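PDB 3AY8: glutathione S-transferase from Bombyx mori, which probably catalyses the transfer of glutathione to other compounds, acting as a homodimer with the cytosolic glutathione transferase fold. Local coordinates for residues Ser139-Phe144 with Pro181-Trp186; Asp133-Leu138 with Val173-Ser178. All coordinates share one frame; numbering follows the deposited sequence.

Both contacts lie within the helical C-terminal domain and use helix 128-147. Their centres are about 11 Å apart. Interaction 1 sets the second half of that helix against the start of helix 181-190. Interaction 2 sets an earlier turn against the loop between helices 158-173 and 181-190. Both are largely buried; P181 is the exposed residue of interaction 1, while N135 and W175 of interaction 2 are partly exposed. Their chemistry differs. Interaction 1 has asparagine hydrogen bonds to backbone groups beside a small leucine-isoleucine contact. Interaction 2 is mainly apolar, built round an indole. The two meet where I183 packs on L138 and I177.

Interaction 1: Ser139-Phe144 with Pro181-Trp186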
loop_
_atom_site.group_PDB
_atom_site.type_symbol
_atom_site.label_atom_id
_atom_site.label_comp_id
_atom_site.label_asym_id
_atom_site.label_seq_id
_atom_site.Cartn_x
_atom_site.Cartn_y
_atom_site.Cartn_z
ATOM N N SER A 139 -9.857 12.002 -7.800
ATOM C CA SER A 139 -9.411 13.231 -8.445
ATOM C C SER A 139 -7.919 13.192 -8.773
ATOM O O SER A 139 -7.501 13.636 -9.834
ATOM C CB SER A 139 -9.749 14.448 -7.574
ATOM O OG SER A 139 -9.297 15.625 -8.215
ATOM N N PHE A 140 -7.135 12.644 -7.848
ATOM C CA PHE A 140 -5.704 12.428 -8.029
ATOM C C PHE A 140 -5.443 11.464 -9.182
ATOM O O PHE A 140 -4.595 11.727 -10.028
ATOM C CB PHE A 140 -5.099 11.866 -6.749
ATOM C CG PHE A 140 -4.274 12.842 -5.982
ATOM C CD1 PHE A 140 -2.886 12.753 -6.001
ATOM C CD2 PHE A 140 -4.877 13.845 -5.227
ATOM C CE1 PHE A 140 -2.104 13.656 -5.282
ATOM C CE2 PHE A 140 -4.106 14.757 -4.503
ATOM C CZ PHE A 140 -2.719 14.659 -4.525
ATOM N N LEU A 141 -6.183 10.355 -9.209
ATOM C CA LEU A 141 -6.075 9.388 -10.305
ATOM C C LEU A 141 -6.414 10.071 -11.631
ATOM O O LEU A 141 -5.748 9.858 -12.629
ATOM C CB LEU A 141 -7.007 8.188 -10.084
ATOM C CG LEU A 141 -7.050 7.136 -11.211
ATOM C CD1 LEU A 141 -5.622 6.607 -11.609
ATOM C CD2 LEU A 141 -7.996 5.972 -10.857
ATOM N N ASN A 142 -7.466 10.877 -11.625
ATOM C CA ASN A 142 -7.875 11.601 -12.817
ATOM C C ASN A 142 -6.744 12.493 -13.358
ATOM O O ASN A 142 -6.576 12.607 -14.569
ATOM C CB ASN A 142 -9.139 12.416 -12.554
ATOM C CG ASN A 142 -9.655 13.104 -13.817
ATOM O OD1 ASN A 142 -10.056 12.453 -14.780
ATOM N ND2 ASN A 142 -9.641 14.419 -13.810
ATOM N N GLN A 143 -5.970 13.087 -12.451
ATOM C CA GLN A 143 -4.777 13.878 -12.807
ATOM C C GLN A 143 -3.620 13.040 -13.360
ATOM O O GLN A 143 -3.004 13.438 -14.362
ATOM C CB GLN A 143 -4.293 14.755 -11.637
ATOM C CG GLN A 143 -5.224 15.932 -11.320
ATOM C CD GLN A 143 -5.601 16.741 -12.567
ATOM O OE1 GLN A 143 -4.738 17.249 -13.282
ATOM N NE2 GLN A 143 -6.891 16.847 -12.829
ATOM N N PHE A 144 -3.328 11.891 -12.739
ATOM C CA PHE A 144 -2.318 10.964 -13.302
ATOM C C PHE A 144 -2.595 10.745 -14.789
ATOM O O PHE A 144 -1.685 10.777 -15.618
ATOM C CB PHE A 144 -2.332 9.579 -12.618
ATOM C CG PHE A 144 -2.071 9.603 -11.133
ATOM C CD1 PHE A 144 -1.376 10.651 -10.529
ATOM C CD2 PHE A 144 -2.487 8.541 -10.347
ATOM C CE1 PHE A 144 -1.148 10.651 -9.141
ATOM C CE2 PHE A 144 -2.254 8.524 -8.980
ATOM C CZ PHE A 144 -1.596 9.580 -8.375
ATOM N N PRO A 181 -13.170 12.870 -16.447
ATOM C CA PRO A 181 -13.163 12.393 -17.832
ATOM C C PRO A 181 -11.947 11.524 -18.185
ATOM O O PRO A 181 -12.059 10.655 -19.049
ATOM C CB PRO A 181 -13.178 13.692 -18.678
ATOM C CG PRO A 181 -12.813 14.798 -17.740
ATOM C CD PRO A 181 -13.245 14.346 -16.366
ATOM N N ASN A 182 -10.806 11.753 -17.534
ATOM C CA ASN A 182 -9.598 10.944 -17.810
ATOM C C ASN A 182 -9.713 9.489 -17.347
ATOM O O ASN A 182 -9.238 8.586 -18.030
ATOM C CB ASN A 182 -8.328 11.608 -17.255
ATOM C CG ASN A 182 -8.083 12.997 -17.856
ATOM O OD1 ASN A 182 -8.350 13.234 -19.037
ATOM N ND2 ASN A 182 -7.577 13.908 -17.044
ATOM N N ILE A 183 -10.346 9.278 -16.192
ATOM C CA ILE A 183 -10.700 7.928 -15.727
ATOM C C ILE A 183 -11.701 7.272 -16.688
ATOM O O ILE A 183 -11.573 6.088 -17.015
ATOM C CB ILE A 183 -11.281 7.908 -14.271
ATOM C CG1 ILE A 183 -10.296 8.557 -13.274
ATOM C CG2 ILE A 183 -11.602 6.452 -13.836
ATOM C CD1 ILE A 183 -10.793 8.616 -11.827
ATOM N N GLN A 184 -12.700 8.036 -17.130
ATOM C CA GLN A 184 -13.685 7.523 -18.104
ATOM C C GLN A 184 -13.012 7.017 -19.376
ATOM O O GLN A 184 -13.349 5.948 -19.871
ATOM C CB GLN A 184 -14.737 8.588 -18.448
ATOM C CG GLN A 184 -15.657 8.932 -17.287
ATOM C CD GLN A 184 -16.692 9.969 -17.652
ATOM O OE1 GLN A 184 -16.360 11.077 -18.073
ATOM N NE2 GLN A 184 -17.955 9.623 -17.470
ATOM N N ARG A 185 -12.043 7.776 -19.883
ATOM C CA ARG A 185 -11.273 7.379 -21.064
ATOM C C ARG A 185 -10.462 6.102 -20.787
ATOM O O ARG A 185 -10.470 5.142 -21.568
ATOM C CB ARG A 185 -10.318 8.506 -21.464
ATOM C CG ARG A 185 -9.390 8.162 -22.650
ATOM C CD ARG A 185 -8.162 9.072 -22.706
ATOM N NE ARG A 185 -7.117 8.658 -21.762
ATOM C CZ ARG A 185 -6.552 9.440 -20.841
ATOM N NH1 ARG A 185 -6.920 10.714 -20.708
ATOM N NH2 ARG A 185 -5.603 8.946 -20.047
ATOM N N TRP A 186 -9.749 6.111 -19.668
ATOM C CA TRP A 186 -8.836 5.029 -19.328
ATOM C C TRP A 186 -9.578 3.713 -19.080
ATOM O O TRP A 186 -9.093 2.651 -19.470
ATOM C CB TRP A 186 -7.981 5.458 -18.128
ATOM C CG TRP A 186 -7.257 4.378 -17.393
ATOM C CD1 TRP A 186 -6.042 3.853 -17.701
ATOM C CD2 TRP A 186 -7.688 3.721 -16.189
ATOM N NE1 TRP A 186 -5.685 2.902 -16.768
ATOM C CE2 TRP A 186 -6.677 2.804 -15.828
ATOM C CE3 TRP A 186 -8.830 3.825 -15.380
ATOM C CZ2 TRP A 186 -6.773 1.982 -14.699
ATOM C CZ3 TRP A 186 -8.929 3.018 -14.255
ATOM C CH2 TRP A 186 -7.904 2.098 -13.927
#
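N142 and N182 face each other where two helices cross, and each side chain bonds to the other's backbone. N142 CG is anti to its own backbone N (chi1 -176°); beyond it, OD1 reaches the first turn of helix 181-190. There OD1 accepts from N182 N at 2.9 Å. The donor nitrogen lies nearly in line with the C=O bond (161° at the oxygen), but the hydrogen bond is bent at the hydrogen. OD1 also takes a weak, longer bond from I183 N, at 3.5 Å. One oxygen thus serves two N-H groups of a first turn, where backbone acceptors from a preceding turn are lacking. With an alanine in place of N142, N182 N would probably lose this acceptor, and I183 N its weak one.

The helices belong to the all-helical C-terminal domain of the glutathione transferase fold. Their local axes come within 8.1 Å and cross at 66°. In the return bond, N182 ND2 donates to N142 O at 3.0 Å, from a position tilted out of the carbonyl plane. The same ND2 also donates to E146 OE1, one turn further along helix 128-147.

Beside the polar pairs, I183 CG1 lies 4.1 Å from N142 CB. L141 CD2 meets I183 CD1 at 4.0 Å, the two side chains crossing at about a right angle. L141 also packs on I163 and M167 of helix 158-173.

Interaction 2: Asp133-Leu138 with Val173-Ser178; sequences DLNSTL and VGWDIS
W175 reaches from the loop to L134, N135 and L138 on helix 128-147. Its CB points toward that helix. CG is anti to the backbone N (chi1 -154°), and the indole beyond it lies against the helix. CD1 is the first ring atom to meet it, 3.6 Å from L138 CD1. The same methyl approaches NE1 obliquely, at 3.5 Å. The amide of N135 lies at the indole edge beside NE1, its plane steeply inclined to the ring. Further out, L134 CD2 lies over the face of the ring near CE2, CZ2 and CH2, 3.7 Å from CZ2. This methyl makes a CH-pi contact with the six-membered ring, 3.8 Å from its centroid and 15° off the normal. I114, I126 and I170 also pack on the indole. I177 CG2 lies at the ring edge and touches L138 CD1 at 4.0 Å.

Beyond the tryptophan, D176 OD1 accepts from S178 N, an Asx turn, and also from S178 OG. The arrangement is an interhelical loop within the helical C-terminal domain of the glutathione transferase fold, packed by its tryptophan on helix 128-147.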
loop_
_atom_site.group_PDB
_atom_site.type_symbol
_atom_site.label_atom_id
_atom_site.label_comp_id
_atom_site.label_asym_id
_atom_site.label_seq_id
_atom_site.Cartn_x
_atom_site.Cartn_y
_atom_site.Cartn_z
ATOM N N ASP A 133 -14.020 11.198 0.656
ATOM C CA ASP A 133 -12.653 10.698 0.809
ATOM C C ASP A 133 -12.227 9.949 -0.455
ATOM O O ASP A 133 -11.164 10.225 -1.009
ATOM C CB ASP A 133 -12.559 9.795 2.042
ATOM C CG ASP A 133 -11.131 9.663 2.577
ATOM O OD1 ASP A 133 -10.241 10.459 2.185
ATOM O OD2 ASP A 133 -10.904 8.738 3.384
ATOM N N LEU A 134 -13.076 9.034 -0.924
ATOM C CA LEU A 134 -12.794 8.309 -2.149
ATOM C C LEU A 134 -12.703 9.253 -3.358
ATOM O O LEU A 134 -11.799 9.131 -4.165
ATOM C CB LEU A 134 -13.829 7.199 -2.413
ATOM C CG LEU A 134 -13.649 6.424 -3.733
ATOM C CD1 LEU A 134 -12.248 5.788 -3.882
ATOM C CD2 LEU A 134 -14.744 5.365 -3.919
ATOM N N ASN A 135 -13.646 10.184 -3.469
ATOM C CA ASN A 135 -13.646 11.142 -4.577
ATOM C C ASN A 135 -12.381 12.002 -4.647
ATOM O O ASN A 135 -11.896 12.300 -5.732
ATOM C CB ASN A 135 -14.935 11.986 -4.561
ATOM C CG ASN A 135 -16.114 11.271 -5.229
ATOM O OD1 ASN A 135 -17.286 11.543 -4.932
ATOM N ND2 ASN A 135 -15.810 10.363 -6.137
ATOM N N SER A 136 -11.809 12.348 -3.491
ATOM C CA SER A 136 -10.530 13.050 -3.459
ATOM C C SER A 136 -9.383 12.201 -4.054
ATOM O O SER A 136 -8.494 12.718 -4.766
ATOM C CB SER A 136 -10.204 13.466 -2.018
ATOM O OG SER A 136 -8.842 13.843 -1.914
ATOM N N THR A 137 -9.411 10.899 -3.766
ATOM C CA THR A 137 -8.436 9.966 -4.335
ATOM C C THR A 137 -8.690 9.755 -5.823
ATOM O O THR A 137 -7.746 9.717 -6.616
ATOM C CB THR A 137 -8.405 8.643 -3.540
ATOM O OG1 THR A 137 -7.766 8.908 -2.287
ATOM C CG2 THR A 137 -7.600 7.551 -4.287
ATOM N N LEU A 138 -9.967 9.682 -6.215
ATOM C CA LEU A 138 -10.281 9.614 -7.654
ATOM C C LEU A 138 -9.779 10.830 -8.427
ATOM O O LEU A 138 -9.348 10.716 -9.577
ATOM C CB LEU A 138 -11.786 9.414 -7.891
ATOM C CG LEU A 138 -12.387 8.102 -7.353
ATOM C CD1 LEU A 138 -13.838 7.953 -7.805
ATOM C CD2 LEU A 138 -11.538 6.887 -7.774
ATOM N N VAL A 173 -20.225 -1.369 -8.126
ATOM C CA VAL A 173 -21.120 -0.940 -7.051
ATOM C C VAL A 173 -22.007 0.201 -7.570
ATOM O O VAL A 173 -23.180 0.293 -7.222
ATOM C CB VAL A 173 -20.343 -0.489 -5.776
ATOM C CG1 VAL A 173 -21.299 0.044 -4.709
ATOM C CG2 VAL A 173 -19.538 -1.651 -5.189
ATOM N N GLY A 174 -21.448 1.040 -8.437
ATOM C CA GLY A 174 -22.143 2.222 -8.923
ATOM C C GLY A 174 -21.476 3.445 -8.324
ATOM O O GLY A 174 -21.670 3.770 -7.145
ATOM N N TRP A 175 -20.658 4.107 -9.124
ATOM C CA TRP A 175 -20.019 5.338 -8.699
ATOM C C TRP A 175 -20.117 6.313 -9.858
ATOM O O TRP A 175 -19.949 5.921 -11.016
ATOM C CB TRP A 175 -18.561 5.106 -8.305
ATOM C CG TRP A 175 -18.074 6.120 -7.319
ATOM C CD1 TRP A 175 -17.346 7.241 -7.587
ATOM C CD2 TRP A 175 -18.301 6.117 -5.900
ATOM N NE1 TRP A 175 -17.097 7.935 -6.423
ATOM C CE2 TRP A 175 -17.673 7.268 -5.373
ATOM C CE3 TRP A 175 -18.966 5.247 -5.024
ATOM C CZ2 TRP A 175 -17.690 7.577 -4.000
ATOM C CZ3 TRP A 175 -18.992 5.553 -3.662
ATOM C CH2 TRP A 175 -18.353 6.708 -3.163
ATOM N N ASP A 176 -20.412 7.564 -9.529
ATOM C CA ASP A 176 -20.492 8.658 -10.496
ATOM C C ASP A 176 -19.083 9.235 -10.668
ATOM O O ASP A 176 -18.564 9.895 -9.773
ATOM C CB ASP A 176 -21.504 9.717 -9.979
ATOM C CG ASP A 176 -21.505 11.023 -10.795
ATOM O OD1 ASP A 176 -20.985 11.045 -11.934
ATOM O OD2 ASP A 176 -22.040 12.045 -10.265
ATOM N N ILE A 177 -18.471 8.960 -11.818
ATOM C CA ILE A 177 -17.155 9.504 -12.171
ATOM C C ILE A 177 -17.244 10.545 -13.320
ATOM O O ILE A 177 -16.252 10.830 -13.991
ATOM C CB ILE A 177 -16.120 8.370 -12.516
ATOM C CG1 ILE A 177 -16.574 7.543 -13.727
ATOM C CG2 ILE A 177 -15.842 7.468 -11.286
ATOM C CD1 ILE A 177 -15.465 6.732 -14.364
ATOM N N SER A 178 -18.433 11.123 -13.527
ATOM C CA SER A 178 -18.623 12.159 -14.562
ATOM C C SER A 178 -17.654 13.330 -14.374
ATOM O O SER A 178 -17.250 13.967 -15.346
ATOM C CB SER A 178 -20.073 12.662 -14.582
ATOM O OG SER A 178 -20.417 13.292 -13.355
#